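Local coordinates for protein HRI1 (Saccharomyces cerevisiae, PDB 3RBY) that is of unknown function and non-essential, but interacts with HRR25 and may interact with SEC72, at residues A[3-8]-A[131-136]; A[22-27]-A[174-179]; A[32-37]-A[169-174]; A[193-198]-A[205-210]. All blocks are in the same frame, centred on the assembly; numbering follows the deposited sequence.

Interaction 1: residues A[3-8]-A[131-136]; sequences PALLKR and QPVDPS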
loop_
_atom_site.group_PDB
_atom_site.type_symbol
_atom_site.label_atom_id
_atom_site.label_comp_id
_atom_site.label_asym_id
_atom_site.label_seq_id
_atom_site.Cartn_x
_atom_site.Cartn_y
_atom_site.Cartn_z
ATOM N N PRO A 3 -15.524 3.278 11.110
ATOM C CA PRO A 3 -15.229 1.931 10.609
ATOM C C PRO A 3 -13.853 1.915 9.914
ATOM O O PRO A 3 -13.257 2.974 9.649
ATOM C CB PRO A 3 -16.343 1.693 9.594
ATOM C CG PRO A 3 -16.639 3.073 9.053
ATOM C CD PRO A 3 -16.406 4.031 10.200
ATOM N N ALA A 4 -13.338 0.723 9.645
ATOM C CA ALA A 4 -12.042 0.596 9.009
ATOM C C ALA A 4 -12.089 -0.423 7.873
ATOM O O ALA A 4 -12.751 -1.477 7.978
ATOM C CB ALA A 4 -10.986 0.216 10.034
ATOM N N LEU A 5 -11.390 -0.095 6.790
ATOM C CA LEU A 5 -11.212 -0.993 5.656
ATOM C C LEU A 5 -9.710 -1.123 5.418
ATOM O O LEU A 5 -9.062 -0.155 5.024
ATOM C CB LEU A 5 -11.850 -0.375 4.414
ATOM C CG LEU A 5 -12.563 -1.234 3.365
ATOM C CD1 LEU A 5 -12.366 -0.655 1.971
ATOM C CD2 LEU A 5 -12.122 -2.675 3.407
ATOM N N LEU A 6 -9.144 -2.300 5.655
ATOM C CA LEU A 6 -7.711 -2.494 5.409
ATOM C C LEU A 6 -7.379 -3.491 4.288
ATOM O O LEU A 6 -7.990 -4.559 4.179
ATOM C CB LEU A 6 -6.988 -2.883 6.696
ATOM C CG LEU A 6 -7.252 -1.837 7.784
ATOM C CD1 LEU A 6 -8.388 -2.316 8.664
ATOM C CD2 LEU A 6 -6.001 -1.550 8.618
ATOM N N LYS A 7 -6.400 -3.123 3.463
ATOM C CA LYS A 7 -5.942 -3.953 2.360
ATOM C C LYS A 7 -4.623 -4.585 2.792
ATOM O O LYS A 7 -3.713 -3.872 3.244
ATOM C CB LYS A 7 -5.743 -3.093 1.121
ATOM C CG LYS A 7 -5.579 -3.875 -0.171
ATOM C CD LYS A 7 -4.119 -4.231 -0.455
ATOM C CE LYS A 7 -4.041 -5.275 -1.587
ATOM N NZ LYS A 7 -2.639 -5.691 -1.909
ATOM N N ARG A 8 -4.517 -5.911 2.716
ATOM C CA ARG A 8 -3.273 -6.537 3.150
ATOM C C ARG A 8 -2.194 -6.347 2.087
ATOM O O ARG A 8 -2.461 -6.528 0.897
ATOM C CB ARG A 8 -3.448 -8.021 3.487
ATOM C CG ARG A 8 -2.185 -8.595 4.098
ATOM C CD ARG A 8 -2.408 -9.834 4.943
ATOM N NE ARG A 8 -2.895 -10.987 4.185
ATOM C CZ ARG A 8 -2.138 -11.728 3.392
ATOM N NH1 ARG A 8 -0.864 -11.404 3.235
ATOM N NH2 ARG A 8 -2.641 -12.772 2.737
ATOM N N GLN A 131 -2.660 -1.846 4.912
ATOM C CA GLN A 131 -2.871 -0.513 4.396
ATOM C C GLN A 131 -4.323 -0.057 4.628
ATOM O O GLN A 131 -5.257 -0.599 4.029
ATOM C CB GLN A 131 -2.561 -0.475 2.898
ATOM C CG GLN A 131 -2.874 0.883 2.283
ATOM C CD GLN A 131 -1.914 1.955 2.763
ATOM O OE1 GLN A 131 -0.734 1.951 2.380
ATOM N NE2 GLN A 131 -2.398 2.869 3.614
ATOM N N PRO A 132 -4.517 0.933 5.512
ATOM C CA PRO A 132 -5.853 1.526 5.641
ATOM C C PRO A 132 -6.181 2.257 4.357
ATOM O O PRO A 132 -5.338 2.979 3.788
ATOM C CB PRO A 132 -5.693 2.542 6.787
ATOM C CG PRO A 132 -4.432 2.098 7.524
ATOM C CD PRO A 132 -3.548 1.496 6.471
ATOM N N VAL A 133 -7.421 2.100 3.928
ATOM C CA VAL A 133 -7.859 2.584 2.640
ATOM C C VAL A 133 -9.181 3.359 2.856
ATOM O O VAL A 133 -9.835 3.201 3.898
ATOM C CB VAL A 133 -7.928 1.354 1.683
ATOM C CG1 VAL A 133 -9.337 1.003 1.265
ATOM C CG2 VAL A 133 -6.992 1.530 0.491
ATOM N N ASP A 134 -9.559 4.218 1.914
ATOM C CA ASP A 134 -10.724 5.088 2.109
ATOM C C ASP A 134 -11.959 4.430 1.513
ATOM O O ASP A 134 -12.108 4.367 0.284
ATOM C CB ASP A 134 -10.495 6.462 1.473
ATOM C CG ASP A 134 -11.717 7.381 1.586
ATOM O OD1 ASP A 134 -12.829 6.881 1.866
ATOM O OD2 ASP A 134 -11.569 8.609 1.381
ATOM N N PRO A 135 -12.850 3.933 2.387
ATOM C CA PRO A 135 -13.989 3.100 1.972
ATOM C C PRO A 135 -15.024 3.863 1.178
ATOM O O PRO A 135 -15.885 3.247 0.552
ATOM C CB PRO A 135 -14.592 2.619 3.307
ATOM C CG PRO A 135 -14.084 3.566 4.335
ATOM C CD PRO A 135 -12.721 3.999 3.855
ATOM N N SER A 136 -14.949 5.184 1.206
ATOM C CA SER A 136 -15.913 5.988 0.471
ATOM C C SER A 136 -15.528 6.178 -1.000
ATOM O O SER A 136 -16.263 6.832 -1.734
ATOM C CB SER A 136 -16.145 7.330 1.155
ATOM O OG SER A 136 -14.943 8.071 1.263
HETATM O O HOH W 1 -10.304 2.815 6.856
#
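The antiparallel seam between strands 4-12 and 124-132 pairs Leu5, Leu6 and Lys7 with Val133, Pro132 and Gln131. Lys7 and Gln131 form the hydrogen-bonded pair: Lys7 N donates to Gln131 O at 2.8 Å, almost straight at 174°, and Gln131 N returns a bond to Lys7 O. The next pair, Leu6 with Pro132, is non-hydrogen-bonded, and here Leu6 CD2 rests 4.1 Å from Pro132 CG. Beyond it, Val133 N meets Leu5 O head-on at 3.0 Å, and one water links Leu5 N to Val133 O where the backbones part. The apolar grip is Leu5 CD1, which lies 3.5 Å from Val133 CG1 and also reaches Pro135 CB at 4.2 Å. The amide of Gln131 folds back at chi2 (69°), and its NE2 donates to Pro132 O at 2.9 Å. On its other side strand 4-12 bonds to strand 24-27, whose Leu24 and Ser26 touch Leu5, while Ile173 of strand 166-173 packs on Pro135; Leu9 of the second subunit packs on Gln131.

Interaction 2: residues A[22-27]-A[174-179]; sequences FTLSSV and GRWIQG
Leu24 presses CD1 against the six-membered ring of Trp176, 3.5 Å from CE3, with the two side chains crossing at about a right angle. Beside this apolar touch, the Gln178 amide spans the gap between the sheets. Its NE2 gives one N-H to Leu24 O (3.0 Å) and the other to Ser26 OG (2.8 Å). The Leu24 carbonyl lies in the plane of the amide, yet the nitrogen sits above the carbonyl plane, 69° out of it. Gln178 OE1 accepts from Arg196 NH2, so both ends of the amide are engaged and its rotation is fixed. Ser26 OG in turn donates to a water that bonds to Trp176 O, so the hydroxyl accepts from Gln178 and, through the water, is also linked to the backbone of Trp176. A leucine in place of Gln178 would probably leave Leu24 O and Ser26 OG without this donor and deprive Arg196 of an acceptor. Trp176 NE1 is held by Arg137 O. The two short strands cross at 93° with axes 8.3 Å apart, as in orthogonally packed sheets: strand 24-27 runs between strands 4-12 and 33-38, and strand 176-183 between strands 166-173 and 192-199.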
loop_
_atom_site.group_PDB
_atom_site.type_symbol
_atom_site.label_atom_id
_atom_site.label_comp_id
_atom_site.label_asym_id
_atom_site.label_seq_id
_atom_site.Cartn_x
_atom_site.Cartn_y
_atom_site.Cartn_z
ATOM N N PHE A 22 -5.808 -10.871 -2.681
ATOM C CA PHE A 22 -6.372 -9.529 -2.711
ATOM C C PHE A 22 -7.232 -9.399 -1.448
ATOM O O PHE A 22 -8.458 -9.311 -1.526
ATOM C CB PHE A 22 -7.223 -9.324 -3.962
ATOM C CG PHE A 22 -7.905 -7.987 -4.020
ATOM C CD1 PHE A 22 -8.923 -7.752 -4.928
ATOM C CD2 PHE A 22 -7.527 -6.965 -3.165
ATOM C CE1 PHE A 22 -9.552 -6.522 -4.983
ATOM C CE2 PHE A 22 -8.153 -5.733 -3.215
ATOM C CZ PHE A 22 -9.166 -5.512 -4.125
ATOM N N THR A 23 -6.576 -9.406 -0.288
ATOM C CA THR A 23 -7.236 -9.433 0.999
ATOM C C THR A 23 -7.708 -8.044 1.455
ATOM O O THR A 23 -6.947 -7.061 1.440
ATOM C CB THR A 23 -6.305 -10.023 2.060
ATOM O OG1 THR A 23 -6.128 -11.412 1.793
ATOM C CG2 THR A 23 -6.892 -9.837 3.485
ATOM N N LEU A 24 -8.962 -7.983 1.886
ATOM C CA LEU A 24 -9.526 -6.794 2.502
ATOM C C LEU A 24 -10.121 -7.229 3.835
ATOM O O LEU A 24 -10.847 -8.233 3.894
ATOM C CB LEU A 24 -10.628 -6.189 1.616
ATOM C CG LEU A 24 -10.231 -5.358 0.385
ATOM C CD1 LEU A 24 -11.442 -4.878 -0.390
ATOM C CD2 LEU A 24 -9.383 -4.159 0.774
ATOM N N SER A 25 -9.818 -6.494 4.903
ATOM C CA SER A 25 -10.500 -6.704 6.186
ATOM C C SER A 25 -11.439 -5.545 6.486
ATOM O O SER A 25 -11.029 -4.378 6.463
ATOM C CB SER A 25 -9.502 -6.885 7.326
ATOM O OG SER A 25 -8.760 -8.095 7.187
ATOM N N SER A 26 -12.706 -5.871 6.745
ATOM C CA SER A 26 -13.697 -4.870 7.111
ATOM C C SER A 26 -13.972 -4.901 8.615
ATOM O O SER A 26 -14.376 -5.939 9.167
ATOM C CB SER A 26 -15.014 -5.097 6.355
ATOM O OG SER A 26 -14.801 -5.273 4.969
ATOM N N VAL A 27 -13.776 -3.762 9.277
ATOM C CA VAL A 27 -14.149 -3.652 10.682
ATOM C C VAL A 27 -15.205 -2.560 10.835
ATOM O O VAL A 27 -14.932 -1.378 10.603
ATOM C CB VAL A 27 -12.932 -3.368 11.576
ATOM C CG1 VAL A 27 -13.356 -3.334 13.055
ATOM C CG2 VAL A 27 -11.856 -4.431 11.358
ATOM N N GLY A 174 -18.783 2.128 3.690
ATOM C CA GLY A 174 -18.816 3.013 2.543
ATOM C C GLY A 174 -19.300 2.264 1.314
ATOM O O GLY A 174 -20.418 1.704 1.320
ATOM N N ARG A 175 -18.460 2.228 0.276
ATOM C CA ARG A 175 -18.828 1.570 -0.972
ATOM C C ARG A 175 -18.515 0.078 -0.992
ATOM O O ARG A 175 -18.938 -0.637 -1.906
ATOM C CB ARG A 175 -18.144 2.253 -2.150
ATOM C CG ARG A 175 -18.625 3.681 -2.420
ATOM C CD ARG A 175 -17.849 4.237 -3.602
ATOM N NE ARG A 175 -18.685 5.003 -4.522
ATOM C CZ ARG A 175 -19.159 6.205 -4.236
ATOM N NH1 ARG A 175 -18.894 6.754 -3.054
ATOM N NH2 ARG A 175 -19.908 6.847 -5.120
ATOM N N TRP A 176 -17.799 -0.398 0.022
ATOM C CA TRP A 176 -17.270 -1.770 -0.001
ATOM C C TRP A 176 -18.023 -2.754 0.902
ATOM O O TRP A 176 -18.072 -2.588 2.127
ATOM C CB TRP A 176 -15.790 -1.782 0.374
ATOM C CG TRP A 176 -14.909 -1.026 -0.570
ATOM C CD1 TRP A 176 -14.712 0.324 -0.601
ATOM C CD2 TRP A 176 -14.071 -1.581 -1.610
ATOM N NE1 TRP A 176 -13.821 0.648 -1.603
ATOM C CE2 TRP A 176 -13.411 -0.499 -2.236
ATOM C CE3 TRP A 176 -13.833 -2.879 -2.077
ATOM C CZ2 TRP A 176 -12.511 -0.678 -3.314
ATOM C CZ3 TRP A 176 -12.933 -3.062 -3.147
ATOM C CH2 TRP A 176 -12.286 -1.968 -3.748
ATOM N N ILE A 177 -18.572 -3.798 0.287
ATOM C CA ILE A 177 -19.344 -4.790 1.010
ATOM C C ILE A 177 -18.642 -6.142 0.969
ATOM O O ILE A 177 -18.290 -6.629 -0.108
ATOM C CB ILE A 177 -20.751 -4.957 0.396
ATOM C CG1 ILE A 177 -21.585 -3.677 0.584
ATOM C CG2 ILE A 177 -21.469 -6.152 1.001
ATOM C CD1 ILE A 177 -21.630 -2.780 -0.642
ATOM N N GLN A 178 -18.442 -6.747 2.139
ATOM C CA GLN A 178 -17.976 -8.123 2.216
ATOM C C GLN A 178 -18.934 -8.937 3.073
ATOM O O GLN A 178 -19.461 -8.433 4.075
ATOM C CB GLN A 178 -16.562 -8.195 2.768
ATOM C CG GLN A 178 -15.532 -7.541 1.877
ATOM C CD GLN A 178 -14.130 -7.892 2.300
ATOM O OE1 GLN A 178 -13.391 -8.554 1.551
ATOM N NE2 GLN A 178 -13.749 -7.466 3.506
ATOM N N GLY A 179 -19.164 -10.181 2.664
ATOM C CA GLY A 179 -20.129 -11.032 3.326
ATOM C C GLY A 179 -19.812 -12.519 3.247
ATOM O O GLY A 179 -19.067 -12.968 2.365
HETATM O O HOH W 2 -16.859 -4.281 3.843
#

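Interaction 3: residues A[32-37]-A[169-174]; sequences HYISLR and LVIVIG
Ile171 drives CD1 into the backbone of 32-34, and this is where the contact is tight. The methyl lies 3.4 Å from Tyr33 C, 3.5 Å from Ile34 N and 3.6 Å from His32 C, because chi2 (174°) holds CD1 anti to CA and so extends the side chain fully. Ile34 completes the hold: its CG2, lodged between its own backbone N and carbonyl carbon, comes within 3.8 Å of Ile171 CD1, and the two side chains run antiparallel alongside each other. The Leu169 end is looser, though still buried, with CD1 only skirting Tyr33 O at 4.1 Å. The meeting of the segments is thus entirely one of van der Waals contact, and the polar ends of His32 and Tyr33 are bonded outside both segments, His32 ND1 to Asn59 N and Tyr33 OH to Thr61 OG1. The strands cross at 93° with axes 7.6 Å apart; strand 33-38 is flanked by strands 24-27 and 51-57, and strand 166-173 by strands 156-161 and 176-183.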
loop_
_atom_site.group_PDB
_atom_site.type_symbol
_atom_site.label_atom_id
_atom_site.label_comp_id
_atom_site.label_asym_id
_atom_site.label_seq_id
_atom_site.Cartn_x
_atom_site.Cartn_y
_atom_site.Cartn_z
ATOM N N HIS A 32 -17.768 -5.324 14.474
ATOM C CA HIS A 32 -17.934 -6.582 13.739
ATOM C C HIS A 32 -16.899 -6.626 12.593
ATOM O O HIS A 32 -16.561 -5.581 12.009
ATOM C CB HIS A 32 -19.361 -6.696 13.197
ATOM C CG HIS A 32 -20.413 -6.349 14.200
ATOM N ND1 HIS A 32 -20.516 -6.990 15.420
ATOM C CD2 HIS A 32 -21.386 -5.403 14.192
ATOM C CE1 HIS A 32 -21.513 -6.467 16.107
ATOM N NE2 HIS A 32 -22.060 -5.502 15.384
ATOM N N TYR A 33 -16.386 -7.818 12.284
ATOM C CA TYR A 33 -15.283 -7.935 11.327
ATOM C C TYR A 33 -15.410 -9.143 10.387
ATOM O O TYR A 33 -15.906 -10.208 10.788
ATOM C CB TYR A 33 -13.946 -8.005 12.081
ATOM C CG TYR A 33 -13.808 -9.256 12.917
ATOM C CD1 TYR A 33 -13.267 -10.415 12.376
ATOM C CD2 TYR A 33 -14.231 -9.287 14.249
ATOM C CE1 TYR A 33 -13.138 -11.571 13.129
ATOM C CE2 TYR A 33 -14.105 -10.448 15.017
ATOM C CZ TYR A 33 -13.561 -11.584 14.445
ATOM O OH TYR A 33 -13.431 -12.740 15.187
ATOM N N ILE A 34 -14.958 -8.962 9.142
ATOM C CA ILE A 34 -14.803 -10.053 8.172
ATOM C C ILE A 34 -13.508 -9.840 7.382
ATOM O O ILE A 34 -13.098 -8.700 7.142
ATOM C CB ILE A 34 -15.991 -10.115 7.198
ATOM C CG1 ILE A 34 -15.861 -11.302 6.241
ATOM C CG2 ILE A 34 -16.095 -8.830 6.415
ATOM C CD1 ILE A 34 -17.177 -11.675 5.590
ATOM N N SER A 35 -12.859 -10.930 6.994
ATOM C CA SER A 35 -11.650 -10.843 6.192
ATOM C C SER A 35 -11.685 -11.898 5.083
ATOM O O SER A 35 -11.626 -13.097 5.371
ATOM C CB SER A 35 -10.400 -11.011 7.071
ATOM O OG SER A 35 -9.208 -10.742 6.347
ATOM N N LEU A 36 -11.814 -11.456 3.826
ATOM C CA LEU A 36 -11.840 -12.366 2.672
ATOM C C LEU A 36 -10.480 -12.321 1.989
ATOM O O LEU A 36 -9.938 -11.230 1.757
ATOM C CB LEU A 36 -12.953 -11.992 1.691
ATOM C CG LEU A 36 -14.349 -12.015 2.317
ATOM C CD1 LEU A 36 -15.442 -11.686 1.288
ATOM C CD2 LEU A 36 -14.604 -13.373 2.980
ATOM N N ARG A 37 -9.910 -13.492 1.692
ATOM C CA ARG A 37 -8.531 -13.548 1.175
ATOM C C ARG A 37 -8.400 -14.330 -0.139
ATOM O O ARG A 37 -7.624 -15.282 -0.237
ATOM C CB ARG A 37 -7.582 -14.074 2.264
ATOM C CG ARG A 37 -7.847 -13.374 3.633
ATOM C CD ARG A 37 -6.737 -13.525 4.682
ATOM N NE ARG A 37 -6.973 -12.593 5.782
ATOM C CZ ARG A 37 -6.169 -12.389 6.823
ATOM N NH1 ARG A 37 -5.037 -13.064 6.947
ATOM N NH2 ARG A 37 -6.503 -11.485 7.745
ATOM N N LEU A 169 -22.861 -13.184 7.808
ATOM C CA LEU A 169 -22.571 -11.806 8.195
ATOM C C LEU A 169 -22.263 -11.017 6.931
ATOM O O LEU A 169 -21.445 -11.443 6.109
ATOM C CB LEU A 169 -21.327 -11.784 9.082
ATOM C CG LEU A 169 -21.266 -11.037 10.417
ATOM C CD1 LEU A 169 -19.983 -10.246 10.517
ATOM C CD2 LEU A 169 -22.476 -10.152 10.645
ATOM N N VAL A 170 -22.904 -9.869 6.766
ATOM C CA VAL A 170 -22.521 -8.947 5.704
ATOM C C VAL A 170 -22.123 -7.621 6.347
ATOM O O VAL A 170 -22.844 -7.095 7.201
ATOM C CB VAL A 170 -23.650 -8.768 4.669
ATOM C CG1 VAL A 170 -23.291 -7.681 3.652
ATOM C CG2 VAL A 170 -23.884 -10.075 3.951
ATOM N N ILE A 171 -20.953 -7.109 5.975
ATOM C CA ILE A 171 -20.440 -5.863 6.549
ATOM C C ILE A 171 -20.257 -4.824 5.453
ATOM O O ILE A 171 -19.479 -5.032 4.504
ATOM C CB ILE A 171 -19.110 -6.089 7.317
ATOM C CG1 ILE A 171 -19.358 -6.980 8.533
ATOM C CG2 ILE A 171 -18.501 -4.748 7.739
ATOM C CD1 ILE A 171 -18.110 -7.383 9.268
ATOM N N VAL A 172 -20.998 -3.719 5.585
ATOM C CA VAL A 172 -21.009 -2.647 4.599
ATOM C C VAL A 172 -20.222 -1.431 5.122
ATOM O O VAL A 172 -20.654 -0.752 6.068
ATOM C CB VAL A 172 -22.476 -2.219 4.252
ATOM C CG1 VAL A 172 -22.505 -1.134 3.175
ATOM C CG2 VAL A 172 -23.296 -3.410 3.789
ATOM N N ILE A 173 -19.078 -1.149 4.503
ATOM C CA ILE A 173 -18.322 0.053 4.842
ATOM C C ILE A 173 -18.141 0.965 3.628
ATOM O O ILE A 173 -17.419 0.632 2.657
ATOM C CB ILE A 173 -16.956 -0.284 5.441
ATOM C CG1 ILE A 173 -17.129 -1.286 6.591
ATOM C CG2 ILE A 173 -16.255 1.001 5.911
ATOM C CD1 ILE A 173 -15.821 -1.691 7.239
ATOM N N GLY A 174 -18.783 2.128 3.690
ATOM C CA GLY A 174 -18.816 3.013 2.543
ATOM C C GLY A 174 -19.300 2.264 1.314
ATOM O O GLY A 174 -20.418 1.704 1.320
#

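Interaction 4: residues A[193-198]-A[205-210]; sequences NFIRLL and SEFLLS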
loop_
_atom_site.group_PDB
_atom_site.type_symbol
_atom_site.label_atom_id
_atom_site.label_comp_id
_atom_site.label_asym_id
_atom_site.label_seq_id
_atom_site.Cartn_x
_atom_site.Cartn_y
_atom_site.Cartn_z
ATOM N N ASN A 193 -20.424 -19.672 1.074
ATOM C CA ASN A 193 -20.735 -18.567 0.163
ATOM C C ASN A 193 -20.060 -17.257 0.611
ATOM O O ASN A 193 -20.048 -16.934 1.805
ATOM C CB ASN A 193 -22.250 -18.354 0.034
ATOM C CG ASN A 193 -22.998 -19.631 -0.300
ATOM O OD1 ASN A 193 -23.308 -19.905 -1.471
ATOM N ND2 ASN A 193 -23.313 -20.416 0.733
ATOM N N PHE A 194 -19.474 -16.523 -0.340
ATOM C CA PHE A 194 -18.868 -15.230 -0.040
ATOM C C PHE A 194 -19.214 -14.245 -1.136
ATOM O O PHE A 194 -19.427 -14.628 -2.284
ATOM C CB PHE A 194 -17.344 -15.321 0.045
ATOM C CG PHE A 194 -16.842 -16.346 1.020
ATOM C CD1 PHE A 194 -16.875 -16.103 2.393
ATOM C CD2 PHE A 194 -16.320 -17.556 0.564
ATOM C CE1 PHE A 194 -16.403 -17.056 3.301
ATOM C CE2 PHE A 194 -15.845 -18.514 1.460
ATOM C CZ PHE A 194 -15.885 -18.266 2.833
ATOM N N ILE A 195 -19.259 -12.970 -0.788
ATOM C CA ILE A 195 -19.366 -11.938 -1.800
ATOM C C ILE A 195 -18.510 -10.742 -1.420
ATOM O O ILE A 195 -18.326 -10.436 -0.225
ATOM C CB ILE A 195 -20.801 -11.472 -1.976
ATOM C CG1 ILE A 195 -21.349 -11.001 -0.633
ATOM C CG2 ILE A 195 -21.655 -12.604 -2.525
ATOM C CD1 ILE A 195 -22.519 -10.040 -0.763
ATOM N N ARG A 196 -17.964 -10.101 -2.445
ATOM C CA ARG A 196 -17.333 -8.808 -2.305
ATOM C C ARG A 196 -18.029 -7.940 -3.332
ATOM O O ARG A 196 -17.994 -8.229 -4.530
ATOM C CB ARG A 196 -15.845 -8.886 -2.597
ATOM C CG ARG A 196 -14.987 -8.430 -1.448
ATOM C CD ARG A 196 -13.943 -7.450 -1.894
ATOM N NE ARG A 196 -12.787 -8.110 -2.469
ATOM C CZ ARG A 196 -11.819 -8.734 -1.790
ATOM N NH1 ARG A 196 -10.814 -9.274 -2.461
ATOM N NH2 ARG A 196 -11.832 -8.832 -0.468
ATOM N N LEU A 197 -18.712 -6.911 -2.853
ATOM C CA LEU A 197 -19.557 -6.105 -3.709
ATOM C C LEU A 197 -19.065 -4.671 -3.626
ATOM O O LEU A 197 -18.663 -4.218 -2.552
ATOM C CB LEU A 197 -20.990 -6.170 -3.195
ATOM C CG LEU A 197 -22.127 -6.738 -4.033
ATOM C CD1 LEU A 197 -23.419 -6.449 -3.291
ATOM C CD2 LEU A 197 -22.165 -6.136 -5.445
ATOM N N LEU A 198 -19.093 -3.955 -4.749
ATOM C CA LEU A 198 -18.653 -2.569 -4.765
ATOM C C LEU A 198 -19.734 -1.701 -5.382
ATOM O O LEU A 198 -20.178 -1.961 -6.511
ATOM C CB LEU A 198 -17.338 -2.435 -5.546
ATOM C CG LEU A 198 -16.707 -1.044 -5.725
ATOM C CD1 LEU A 198 -16.244 -0.469 -4.393
ATOM C CD2 LEU A 198 -15.531 -1.115 -6.714
ATOM N N SER A 205 -23.954 -1.407 -8.466
ATOM C CA SER A 205 -23.023 -2.216 -7.691
ATOM C C SER A 205 -22.457 -3.302 -8.576
ATOM O O SER A 205 -23.078 -3.716 -9.553
ATOM C CB SER A 205 -23.709 -2.840 -6.477
ATOM O OG SER A 205 -24.129 -1.837 -5.578
ATOM N N GLU A 206 -21.271 -3.768 -8.235
ATOM C CA GLU A 206 -20.624 -4.757 -9.066
ATOM C C GLU A 206 -19.941 -5.802 -8.197
ATOM O O GLU A 206 -19.397 -5.475 -7.133
ATOM C CB GLU A 206 -19.644 -4.052 -10.017
ATOM C CG GLU A 206 -18.323 -4.779 -10.261
ATOM C CD GLU A 206 -17.463 -4.074 -11.314
ATOM O OE1 GLU A 206 -16.359 -4.592 -11.610
ATOM O OE2 GLU A 206 -17.896 -3.012 -11.840
ATOM N N PHE A 207 -19.991 -7.059 -8.635
ATOM C CA PHE A 207 -19.397 -8.177 -7.893
ATOM C C PHE A 207 -17.936 -8.328 -8.210
ATOM O O PHE A 207 -17.578 -8.738 -9.311
ATOM C CB PHE A 207 -20.112 -9.496 -8.230
ATOM C CG PHE A 207 -21.492 -9.604 -7.638
ATOM C CD1 PHE A 207 -21.673 -10.078 -6.342
ATOM C CD2 PHE A 207 -22.609 -9.214 -8.365
ATOM C CE1 PHE A 207 -22.953 -10.168 -5.781
ATOM C CE2 PHE A 207 -23.890 -9.297 -7.812
ATOM C CZ PHE A 207 -24.061 -9.775 -6.520
ATOM N N LEU A 208 -17.082 -8.023 -7.248
ATOM C CA LEU A 208 -15.653 -8.216 -7.432
ATOM C C LEU A 208 -15.323 -9.687 -7.246
ATOM O O LEU A 208 -14.310 -10.193 -7.738
ATOM C CB LEU A 208 -14.881 -7.385 -6.415
ATOM C CG LEU A 208 -15.120 -5.881 -6.487
ATOM C CD1 LEU A 208 -14.087 -5.156 -5.638
ATOM C CD2 LEU A 208 -15.084 -5.376 -7.941
ATOM N N LEU A 209 -16.198 -10.366 -6.518
ATOM C CA LEU A 209 -15.987 -11.748 -6.151
ATOM C C LEU A 209 -17.322 -12.311 -5.668
ATOM O O LEU A 209 -18.145 -11.594 -5.075
ATOM C CB LEU A 209 -14.901 -11.817 -5.087
ATOM C CG LEU A 209 -14.740 -12.959 -4.099
ATOM C CD1 LEU A 209 -13.606 -12.566 -3.173
ATOM C CD2 LEU A 209 -16.002 -13.184 -3.285
ATOM N N SER A 210 -17.553 -13.580 -5.981
ATOM C CA SER A 210 -18.811 -14.245 -5.675
ATOM C C SER A 210 -18.607 -15.750 -5.727
ATOM O O SER A 210 -18.422 -16.329 -6.798
ATOM C CB SER A 210 -19.897 -13.823 -6.666
ATOM O OG SER A 210 -21.053 -14.631 -6.530
#
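Leu197 stands beside Phe207 on one face of the hairpin, the two side chains pointing the same way. Its CB borders Ile177 of the adjoining strand; CG comes 3.9 Å from Phe207 CE1; and CD2 sits over the centre of the Phe207 ring, 4.0 Å from the centroid and 5° off the normal, a CH-pi contact. The same CD2 meets Glu206 O at 3.3 Å and Ser205 CB at 3.8 Å. Ile195 CG2 adds a contact at the edge of the ring. An alanine at Leu197 would probably uncover that ring face and let the Phe207 ring turn more freely. A classic beta bulge follows, with Leu208 and Leu209 both opposite Arg196: Arg196 O accepts from Leu208 N at 2.9 Å and, weakly, from Leu209 N, while Arg196 N donates to Leu209 O at 3.0 Å. Regular pairing holds at Leu198, whose N donates to Glu206 O at 2.8 Å. Leu209 CD1 lies over one face of the Arg196 guanidinium, which bonds to Phe22 O. Strand 205-211 is outermost in its sheet within the chain and turns a corner at Leu208; strand 192-199 lies between it and strand 176-183, with Leu208 packed on Trp176.

From the N terminus, segments 3-8, 22-27 and 32-37 open interactions 1, 2 and 3 on successive strands of the larger antiparallel sheet. Interaction 1 closes first, at 131-136, within that sheet. The chain then enters the smaller sheet, where 169-174 closes interaction 3 and, sharing Gly174, 174-179 closes interaction 2. Interaction 3 is therefore nested in interaction 2, and interaction 1 crosses both. Interactions 2 and 3, centres about 5 Å apart, tie the two sheets face to face. Interaction 4 follows in series, a short hairpin within the smaller sheet; its centre is about 17 Å from that of interaction 1, and Arg196 connects it to interaction 2.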